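PDB 2CZQ: cutinase-like protein from Cryptococcus sp., which probably hydrolyses carboxylic esters, as an enzyme of the cutinase family with the alpha/beta hydrolase fold. Local coordinates for residues D62-R65 against R66-G70; M192-K195 against F196-K200; G140-V143 against A144-S148; Q21-A25 against G26-M30. One frame throughout, in Å; residues are numbered along the deposited sequence. Where two conformers were deposited one is given.

Along the chain the order is contact 4, contact 1, contact 3, contact 2, all within one cutinase domain built round a parallel sheet. Contact 4 leads into helix 28-37 and contact 2 lies on the last helix, 187-200; the two touch through Met30, which packs on Gly193 and Tyr194, and their centres are about 15 Å apart. Contact 1, in helix 57-73, covers the other face of the sheet, its centre about 21 Å from that of contact 2. Contact 3, a single helical turn, lies about 26 Å from contact 2, centre to centre, across the middle of the molecule. Helices thus cover the sheet on both faces, contacts 2 and 4 packing together on one and contact 1 on the other.

Contact 1: D62-R65 against R66-G70; sequences DIIR and RINSG
With CG1 anti to the carbonyl carbon in both Ile63 (chi1 -68°) and Ile67, the two branched side chains run alongside each other one helical turn apart, and Ile63 CG2 meets Ile67 CD1 at 4.0 Å. The same setting brings Ile67 CG1 within 3.3 Å of Ile63 O. Isoleucine suits both places, for this flank of helix 57-73 is buried: Ile67 touches Ile12 and Leu81 of the sheet, and Ile63 reaches Thr91 of helix 86-98. Ile64 and Asn68 repeat the pairing nearer the surface, methyl beside amide, with Ile64 CG2 3.5 Å from Asn68 ND2; the isoleucine still rests on Gln97 and Leu98, whereas the asparagine is exposed.

Arginines fill the polar flank. In the conformer given, Arg65 bends in mid-chain and folds its guanidinium back over the start of Arg66, whose CA lies over one face; the planes of the two guanidinium groups stand 81° apart. Arg65 NH1 then forms a salt bridge with Asp62 OD1, but the 2.5 Å separation is very short and its exact length is doubtful. Asp62 OD2 is held elsewhere, by the hydroxyl of Tyr44 and the backbone N of Val47. Arg66 is bent once, and its NH2 hydrogen-bonds a citrate that probably came from the crystallisation liquor. Beneath these groups the backbone is regular, as in Asn68 N to Ile64 O at 2.9 Å. In that conformer Asp62 probably offsets part of the charge of Arg65, while the isoleucines give the helix its hydrophobic seat.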
loop_
_atom_site.group_PDB
_atom_site.type_symbol
_atom_site.label_atom_id
_atom_site.label_comp_id
_atom_site.label_asym_id
_atom_site.label_seq_id
_atom_site.Cartn_x
_atom_site.Cartn_y
_atom_site.Cartn_z
ATOM N N ASP A 62 -3.730 11.695 -7.453
ATOM C CA ASP A 62 -4.088 10.758 -8.504
ATOM C C ASP A 62 -4.678 9.457 -7.954
ATOM O O ASP A 62 -5.552 8.862 -8.584
ATOM C CB ASP A 62 -2.911 10.504 -9.436
ATOM C CG ASP A 62 -3.327 9.831 -10.707
ATOM O OD1 ASP A 62 -4.223 10.370 -11.405
ATOM O OD2 ASP A 62 -2.804 8.755 -11.062
ATOM N N ILE A 63 -4.224 9.019 -6.779
ATOM C CA ILE A 63 -4.866 7.894 -6.094
ATOM C C ILE A 63 -6.351 8.199 -5.888
ATOM O O ILE A 63 -7.233 7.403 -6.225
ATOM C CB ILE A 63 -4.205 7.636 -4.720
ATOM C CG1 ILE A 63 -2.777 7.112 -4.877
ATOM C CG2 ILE A 63 -5.041 6.653 -3.887
ATOM C CD1 ILE A 63 -1.970 7.213 -3.580
ATOM N N ILE A 64 -6.611 9.366 -5.309
ATOM C CA ILE A 64 -7.969 9.760 -4.971
ATOM C C ILE A 64 -8.800 9.974 -6.235
ATOM O O ILE A 64 -9.965 9.577 -6.290
ATOM C CB ILE A 64 -7.958 10.986 -4.036
ATOM C CG1 ILE A 64 -7.341 10.598 -2.684
ATOM C CG2 ILE A 64 -9.369 11.538 -3.864
ATOM C CD1 ILE A 64 -7.088 11.760 -1.744
ATOM N N ARG A 65 -8.184 10.563 -7.260
ATOM C CA ARG A 65 -8.834 10.726 -8.559
ATOM C C ARG A 65 -9.319 9.381 -9.104
ATOM O O ARG A 65 -10.469 9.262 -9.545
ATOM C CB ARG A 65 -7.896 11.412 -9.556
ATOM C CG ARG A 65 -8.404 11.456 -10.996
ATOM C CD ARG A 65 -7.291 11.400 -12.034
ATOM N NE ARG A 65 -7.301 10.163 -12.815
ATOM C CZ ARG A 65 -6.812 8.992 -12.412
ATOM N NH1 ARG A 65 -6.268 8.861 -11.213
ATOM N NH2 ARG A 65 -6.878 7.939 -13.215
ATOM N N ARG A 66 -8.452 8.370 -9.074
ATOM C CA ARG A 66 -8.823 7.052 -9.582
ATOM C C ARG A 66 -9.952 6.433 -8.764
ATOM O O ARG A 66 -10.874 5.839 -9.328
ATOM C CB ARG A 66 -7.616 6.106 -9.651
ATOM C CG ARG A 66 -7.929 4.741 -10.250
ATOM C CD ARG A 66 -8.359 4.823 -11.700
ATOM N NE ARG A 66 -8.743 3.554 -12.306
ATOM C CZ ARG A 66 -9.947 2.989 -12.203
ATOM N NH1 ARG A 66 -10.899 3.548 -11.467
ATOM N NH2 ARG A 66 -10.196 1.854 -12.845
ATOM N N ILE A 67 -9.880 6.572 -7.441
ATOM C CA ILE A 67 -10.933 6.058 -6.572
ATOM C C ILE A 67 -12.278 6.681 -6.943
ATOM O O ILE A 67 -13.276 5.977 -7.144
ATOM C CB ILE A 67 -10.606 6.333 -5.090
ATOM C CG1 ILE A 67 -9.429 5.470 -4.635
ATOM C CG2 ILE A 67 -11.841 6.108 -4.204
ATOM C CD1 ILE A 67 -8.875 5.874 -3.282
ATOM N N ASN A 68 -12.303 8.006 -7.034
ATOM C CA ASN A 68 -13.549 8.708 -7.282
ATOM C C ASN A 68 -14.083 8.486 -8.693
ATOM O O ASN A 68 -15.290 8.335 -8.879
ATOM C CB ASN A 68 -13.403 10.191 -6.951
ATOM C CG ASN A 68 -13.281 10.443 -5.454
ATOM O OD1 ASN A 68 -13.772 9.668 -4.636
ATOM N ND2 ASN A 68 -12.618 11.534 -5.094
ATOM N N SER A 69 -13.195 8.429 -9.680
ATOM C CA SER A 69 -13.631 8.173 -11.053
ATOM C C SER A 69 -14.246 6.785 -11.182
ATOM O O SER A 69 -15.258 6.612 -11.867
ATOM C CB SER A 69 -12.458 8.294 -12.027
ATOM O OG SER A 69 -11.986 9.623 -12.114
ATOM N N GLY A 70 -13.642 5.802 -10.515
ATOM C CA GLY A 70 -14.173 4.455 -10.515
ATOM C C GLY A 70 -15.546 4.392 -9.879
ATOM O O GLY A 70 -16.455 3.755 -10.416
#

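Contact 2: M192-K195 against F196-K200; sequences MGYK and FAVNK
The Tyr194 ring meets Val198 obliquely: the two side chains lie alongside each other, and the methyl Val198 CG2 is 3.8 Å from Tyr194 CD2. The Phe196 ring is touched at its edge, near its plane, by the carbonyl oxygen of Gly193, and one face carries the aliphatic CG of Lys200, 3.9 Å above the plane and shifted toward the rim. A lysine suits that place because its methylenes can cover the aromatic face while the chain carries its ammonium group on beyond the ring.

The carbonyl oxygen of Lys195 has two donors, both from Asn199. Asn199 N reaches Lys195 O at 2.9 Å in the ordinary helical bond. In the conformer given, Asn199 ND2 also comes to Lys195 O at 2.9 Å, from the opposite face of the carbonyl plane and 38° out of it, yet with the oxygen close to the plane of its own amide. The same ND2 is bonded to the terminal carboxylate of Ala205, so this asparagine ties the end of the chain to the helix.

The small residues lie on the buried flank: without a side chain, Gly193 lets Met30 approach closely, its CA lying 3.7 Å from Met30 SD, and Ala197 touches both Ile34 and Ile80. Phe196 and Met192 reach Leu158 of the sheet, while Tyr194 rests on Met30 and Gln33. An amphipathic C-terminal helix of this kind, packed on the central parallel sheet beside helix 28-37, belongs to the layered architecture of the alpha/beta hydrolase fold.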
loop_
_atom_site.group_PDB
_atom_site.type_symbol
_atom_site.label_atom_id
_atom_site.label_comp_id
_atom_site.label_asym_id
_atom_site.label_seq_id
_atom_site.Cartn_x
_atom_site.Cartn_y
_atom_site.Cartn_z
ATOM N N MET A 192 2.220 -12.550 1.243
ATOM C CA MET A 192 1.366 -11.866 2.203
ATOM C C MET A 192 0.486 -10.833 1.513
ATOM O O MET A 192 -0.695 -10.720 1.831
ATOM C CB MET A 192 2.246 -11.210 3.254
ATOM C CG MET A 192 1.539 -10.612 4.431
ATOM S SD MET A 192 2.693 -10.327 5.785
ATOM C CE MET A 192 4.063 -9.456 4.979
ATOM N N GLY A 193 1.066 -10.076 0.584
ATOM C CA GLY A 193 0.323 -9.050 -0.131
ATOM C C GLY A 193 -0.781 -9.613 -1.007
ATOM O O GLY A 193 -1.877 -9.050 -1.077
ATOM N N TYR A 194 -0.486 -10.724 -1.676
ATOM C CA TYR A 194 -1.467 -11.410 -2.507
ATOM C C TYR A 194 -2.613 -11.961 -1.650
ATOM O O TYR A 194 -3.783 -11.736 -1.960
ATOM C CB TYR A 194 -0.785 -12.491 -3.368
ATOM C CG TYR A 194 -1.514 -13.811 -3.437
ATOM C CD1 TYR A 194 -1.048 -14.916 -2.728
ATOM C CD2 TYR A 194 -2.674 -13.956 -4.195
ATOM C CE1 TYR A 194 -1.711 -16.131 -2.774
ATOM C CE2 TYR A 194 -3.345 -15.168 -4.244
ATOM C CZ TYR A 194 -2.860 -16.248 -3.533
ATOM O OH TYR A 194 -3.544 -17.438 -3.581
ATOM N N LYS A 195 -2.284 -12.658 -0.562
ATOM C CA LYS A 195 -3.324 -13.225 0.290
ATOM C C LYS A 195 -4.176 -12.140 0.935
ATOM O O LYS A 195 -5.401 -12.267 1.014
ATOM C CB LYS A 195 -2.726 -14.136 1.358
ATOM C CG LYS A 195 -2.167 -15.423 0.796
ATOM C CD LYS A 195 -1.797 -16.433 1.862
ATOM C CE LYS A 195 -1.284 -17.698 1.192
ATOM N NZ LYS A 195 -1.032 -18.829 2.126
ATOM N N PHE A 196 -3.517 -11.075 1.388
ATOM C CA PHE A 196 -4.196 -9.941 2.005
ATOM C C PHE A 196 -5.229 -9.356 1.042
ATOM O O PHE A 196 -6.400 -9.200 1.393
ATOM C CB PHE A 196 -3.165 -8.883 2.408
ATOM C CG PHE A 196 -3.755 -7.585 2.883
ATOM C CD1 PHE A 196 -4.239 -7.456 4.178
ATOM C CD2 PHE A 196 -3.796 -6.476 2.040
ATOM C CE1 PHE A 196 -4.759 -6.244 4.623
ATOM C CE2 PHE A 196 -4.320 -5.268 2.479
ATOM C CZ PHE A 196 -4.796 -5.154 3.772
ATOM N N ALA A 197 -4.788 -9.048 -0.174
ATOM C CA ALA A 197 -5.669 -8.446 -1.168
ATOM C C ALA A 197 -6.829 -9.365 -1.527
ATOM O O ALA A 197 -7.979 -8.938 -1.522
ATOM C CB ALA A 197 -4.896 -8.068 -2.403
ATOM N N VAL A 198 -6.539 -10.626 -1.836
ATOM C CA VAL A 198 -7.598 -11.541 -2.252
ATOM C C VAL A 198 -8.637 -11.688 -1.139
ATOM O O VAL A 198 -9.846 -11.623 -1.387
ATOM C CB VAL A 198 -7.045 -12.907 -2.707
ATOM C CG1 VAL A 198 -8.165 -13.927 -2.873
ATOM C CG2 VAL A 198 -6.282 -12.751 -4.013
ATOM N N ASN A 199 -8.172 -11.849 0.096
ATOM C CA ASN A 199 -9.093 -11.969 1.221
ATOM C C ASN A 199 -9.914 -10.703 1.458
ATOM O O ASN A 199 -11.126 -10.783 1.649
ATOM C CB ASN A 199 -8.356 -12.394 2.488
ATOM C CG ASN A 199 -8.202 -13.892 2.585
ATOM O OD1 ASN A 199 -9.113 -14.589 3.026
ATOM N ND2 ASN A 199 -7.056 -14.400 2.153
ATOM N N LYS A 200 -9.274 -9.536 1.409
ATOM C CA LYS A 200 -10.008 -8.284 1.587
ATOM C C LYS A 200 -11.030 -8.061 0.475
ATOM O O LYS A 200 -12.070 -7.442 0.706
ATOM C CB LYS A 200 -9.061 -7.087 1.695
ATOM C CG LYS A 200 -8.218 -7.039 2.974
ATOM C CD LYS A 200 -9.074 -6.975 4.227
ATOM C CE LYS A 200 -8.229 -6.683 5.453
ATOM N NZ LYS A 200 -8.943 -7.025 6.719
#

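Contact 3: G140-V143 against A144-S148; sequences GLSV and AYQGS
Tyr145 lies across Ser142 at the single-turn helix 143-146, and this is the tight part of the contact. The ring puts one face over the carbonyl oxygen of Ser142, which sits 3.6 Å above its plane and over its centre. A chi1 of 61°, with CG between the backbone N and the carbonyl carbon, folds the ring back in this way. Its hydroxyl comes close to the serine as well, Tyr145 OH being 2.8 Å from Ser142 OG, and a small polar residue suits a place under a ring so near. Ser142 O also takes the Gln146 N-H at 2.9 Å in a nearly straight bond, and a weak one from Tyr145 N. A water extends this part, joining Ser142 OG to Gln146 NE2. That amide nitrogen has a protein partner too, Asp118 OD1, while the side chain of Gln146 also touches Ala89 and Val93 of helix 86-98.

The looser side lies at the exposed Ala144. There another water accepts from Ala144 N and donates to Gly140 O, standing in for a direct backbone link.

Gly147 ends the turn with a positive phi of 84°; at its backbone angles a CB would be jammed against the carbonyl oxygen of Gln146, so glycine suits the place. Its N bonds to Val143 O from above the carbonyl plane. Val143 CG2 lies 3.6 Å from Gly147 O, a buried oxygen without a hydrogen-bonding partner.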
loop_
_atom_site.group_PDB
_atom_site.type_symbol
_atom_site.label_atom_id
_atom_site.label_comp_id
_atom_site.label_asym_id
_atom_site.label_seq_id
_atom_site.Cartn_x
_atom_site.Cartn_y
_atom_site.Cartn_z
ATOM N N GLY A 140 9.314 5.282 11.036
ATOM C CA GLY A 140 9.952 5.632 9.786
ATOM C C GLY A 140 10.557 7.023 9.815
ATOM O O GLY A 140 10.395 7.789 10.774
ATOM N N LEU A 141 11.261 7.354 8.740
ATOM C CA LEU A 141 11.975 8.619 8.639
ATOM C C LEU A 141 11.074 9.846 8.635
ATOM O O LEU A 141 11.508 10.927 9.043
ATOM C CB LEU A 141 12.819 8.633 7.366
ATOM C CG LEU A 141 14.026 7.699 7.348
ATOM C CD1 LEU A 141 14.531 7.517 5.936
ATOM C CD2 LEU A 141 15.143 8.232 8.246
ATOM N N SER A 142 9.833 9.683 8.179
ATOM C CA SER A 142 8.968 10.822 7.890
ATOM C C SER A 142 7.753 10.956 8.794
ATOM O O SER A 142 7.038 11.951 8.705
ATOM C CB SER A 142 8.488 10.774 6.438
ATOM O OG SER A 142 9.570 10.811 5.529
ATOM N N VAL A 143 7.492 9.963 9.636
ATOM C CA VAL A 143 6.251 9.937 10.399
ATOM C C VAL A 143 6.076 11.176 11.285
ATOM O O VAL A 143 4.957 11.656 11.453
ATOM C CB VAL A 143 6.090 8.615 11.199
ATOM C CG1 VAL A 143 7.145 8.478 12.306
ATOM C CG2 VAL A 143 4.678 8.489 11.759
ATOM N N ALA A 144 7.171 11.702 11.832
ATOM C CA ALA A 144 7.079 12.838 12.748
ATOM C C ALA A 144 6.419 14.058 12.114
ATOM O O ALA A 144 5.643 14.747 12.776
ATOM C CB ALA A 144 8.449 13.192 13.317
ATOM N N TYR A 145 6.707 14.320 10.841
ATOM C CA TYR A 145 6.098 15.472 10.183
ATOM C C TYR A 145 4.932 15.123 9.272
ATOM O O TYR A 145 4.014 15.922 9.136
ATOM C CB TYR A 145 7.124 16.325 9.430
ATOM C CG TYR A 145 7.842 15.596 8.331
ATOM C CD1 TYR A 145 7.302 15.505 7.052
ATOM C CD2 TYR A 145 9.066 14.991 8.571
ATOM C CE1 TYR A 145 7.963 14.820 6.038
ATOM C CE2 TYR A 145 9.738 14.316 7.570
ATOM C CZ TYR A 145 9.178 14.225 6.308
ATOM O OH TYR A 145 9.869 13.546 5.335
ATOM N N GLN A 146 4.968 13.952 8.640
ATOM C CA GLN A 146 3.970 13.600 7.635
ATOM C C GLN A 146 2.765 12.874 8.233
ATOM O O GLN A 146 1.700 12.806 7.610
ATOM C CB GLN A 146 4.634 12.764 6.541
ATOM C CG GLN A 146 3.835 12.576 5.259
ATOM C CD GLN A 146 4.710 12.141 4.099
ATOM O OE1 GLN A 146 4.484 12.547 2.954
ATOM N NE2 GLN A 146 5.711 11.329 4.385
ATOM N N GLY A 147 2.925 12.351 9.445
ATOM C CA GLY A 147 1.865 11.611 10.093
ATOM C C GLY A 147 1.828 10.162 9.667
ATOM O O GLY A 147 2.728 9.665 8.985
ATOM N N SER A 148 0.757 9.495 10.072
ATOM C CA SER A 148 0.676 8.045 10.034
ATOM C C SER A 148 -0.638 7.576 9.417
ATOM O O SER A 148 -1.523 8.379 9.112
ATOM C CB SER A 148 0.780 7.511 11.462
ATOM O OG SER A 148 -0.259 8.046 12.263
HETATM O O HOH W 1 9.930 10.468 11.863
HETATM O O HOH W 2 8.119 11.023 3.171
#

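Contact 4: Q21-A25 against G26-M30; sequences QGQSA and GFRTM
Ser24 OG has two partners: Gly26 N donates to it at 3.0 Å, and the carboxylate oxygen OE1 of Glu19 is hydrogen-bonded to it as well. The bond to the N-H two residues on makes an ST turn, and Phe27 N closes a beta turn, Ser24 to Phe27, that overlaps it by donating to Ser24 O at 3.1 Å, from well above the carbonyl plane. Together these turns lead the loop into helix 28-37, with Phe27 at the N-cap position. OG stands anti to the backbone N of Ser24 (chi1 176°), which brings it to the N-H of Gly26; glycine suits that place, since a side chain would be tight against the hydroxyl.

Ser24 CB touches the Phe27 ring obliquely, 3.7 Å from CD2. The phenylalanine is buried against Gln82, Tyr84, Phe112 and Ile114, so the turn is seated on the sheet beside the strand that leads to the probable nucleophile elbow.

In the conformer given for Arg28, Gln23, extended beyond CG, crosses it with the amide and guanidinium planes 36° apart, Gln23 NE2 lying 4.0 Å from Arg28 CG. Gln23 OE1 accepts from Asn31 ND2, and its NE2 donates to a water that in turn donates to Arg28 O. A second water links Ala25 to the first helical turn, donating to Ala25 O at 2.8 Å and accepting from Thr29 N at 3.0 Å.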
loop_
_atom_site.group_PDB
_atom_site.type_symbol
_atom_site.label_atom_id
_atom_site.label_comp_id
_atom_site.label_asym_id
_atom_site.label_seq_id
_atom_site.Cartn_x
_atom_site.Cartn_y
_atom_site.Cartn_z
ATOM N N GLN A 21 7.667 5.263 -14.469
ATOM C CA GLN A 21 6.214 5.279 -14.506
ATOM C C GLN A 21 5.735 3.949 -15.085
ATOM O O GLN A 21 6.213 3.511 -16.131
ATOM C CB GLN A 21 5.716 6.455 -15.339
ATOM C CG GLN A 21 4.192 6.586 -15.399
ATOM C CD GLN A 21 3.565 6.880 -14.043
ATOM O OE1 GLN A 21 3.847 7.914 -13.433
ATOM N NE2 GLN A 21 2.726 5.967 -13.563
ATOM N N GLY A 22 4.804 3.308 -14.386
ATOM C CA GLY A 22 4.456 1.920 -14.620
ATOM C C GLY A 22 4.241 1.269 -13.272
ATOM O O GLY A 22 4.337 1.936 -12.237
ATOM N N GLN A 23 3.948 -0.026 -13.264
ATOM C CA GLN A 23 3.729 -0.722 -12.006
ATOM C C GLN A 23 5.007 -0.744 -11.176
ATOM O O GLN A 23 6.102 -0.941 -11.706
ATOM C CB GLN A 23 3.232 -2.145 -12.253
ATOM C CG GLN A 23 2.802 -2.837 -10.972
ATOM C CD GLN A 23 2.231 -4.235 -11.152
ATOM O OE1 GLN A 23 1.672 -4.772 -10.208
ATOM N NE2 GLN A 23 2.375 -4.825 -12.331
ATOM N N SER A 24 4.873 -0.535 -9.872
ATOM C CA SER A 24 6.021 -0.663 -8.989
ATOM C C SER A 24 6.512 -2.103 -8.959
ATOM O O SER A 24 5.713 -3.050 -8.898
ATOM C CB SER A 24 5.642 -0.240 -7.575
ATOM O OG SER A 24 6.724 -0.436 -6.678
ATOM N N ALA A 25 7.831 -2.271 -8.972
ATOM C CA ALA A 25 8.428 -3.580 -8.756
ATOM C C ALA A 25 7.972 -4.170 -7.424
ATOM O O ALA A 25 7.949 -5.390 -7.268
ATOM C CB ALA A 25 9.938 -3.487 -8.798
ATOM N N GLY A 26 7.606 -3.310 -6.473
ATOM C CA GLY A 26 7.137 -3.765 -5.177
ATOM C C GLY A 26 5.896 -4.639 -5.207
ATOM O O GLY A 26 5.678 -5.401 -4.270
ATOM N N PHE A 27 5.083 -4.529 -6.262
ATOM C CA PHE A 27 3.796 -5.230 -6.305
ATOM C C PHE A 27 3.610 -6.141 -7.498
ATOM O O PHE A 27 2.579 -6.782 -7.618
ATOM C CB PHE A 27 2.632 -4.236 -6.197
ATOM C CG PHE A 27 2.843 -3.247 -5.112
ATOM C CD1 PHE A 27 2.802 -3.656 -3.786
ATOM C CD2 PHE A 27 3.196 -1.939 -5.402
ATOM C CE1 PHE A 27 3.073 -2.766 -2.762
ATOM C CE2 PHE A 27 3.463 -1.033 -4.382
ATOM C CZ PHE A 27 3.407 -1.447 -3.057
ATOM N N ARG A 28 4.603 -6.222 -8.373
ATOM C CA ARG A 28 4.427 -6.960 -9.621
ATOM C C ARG A 28 4.020 -8.418 -9.400
ATOM O O ARG A 28 3.058 -8.899 -10.004
ATOM C CB ARG A 28 5.708 -6.891 -10.454
ATOM C CG ARG A 28 5.529 -7.213 -11.928
ATOM C CD ARG A 28 6.758 -6.928 -12.794
ATOM N NE ARG A 28 7.584 -5.839 -12.269
ATOM C CZ ARG A 28 7.954 -4.763 -12.960
ATOM N NH1 ARG A 28 7.577 -4.604 -14.223
ATOM N NH2 ARG A 28 8.706 -3.837 -12.383
ATOM N N THR A 29 4.749 -9.128 -8.547
ATOM C CA THR A 29 4.442 -10.531 -8.330
ATOM C C THR A 29 3.084 -10.713 -7.670
ATOM O O THR A 29 2.237 -11.438 -8.192
ATOM C CB THR A 29 5.557 -11.201 -7.542
ATOM O OG1 THR A 29 6.707 -11.265 -8.392
ATOM C CG2 THR A 29 5.221 -12.663 -7.238
ATOM N N MET A 30 2.849 -10.034 -6.553
ATOM C CA MET A 30 1.574 -10.216 -5.873
ATOM C C MET A 30 0.408 -9.851 -6.783
ATOM O O MET A 30 -0.629 -10.508 -6.749
ATOM C CB MET A 30 1.508 -9.454 -4.548
ATOM C CG MET A 30 1.455 -7.933 -4.660
ATOM S SD MET A 30 1.474 -7.121 -3.058
ATOM C CE MET A 30 3.187 -7.381 -2.558
HETATM O O HOH W 3 2.015 -7.808 -12.364
HETATM O O HOH W 4 7.317 -8.081 -7.346
#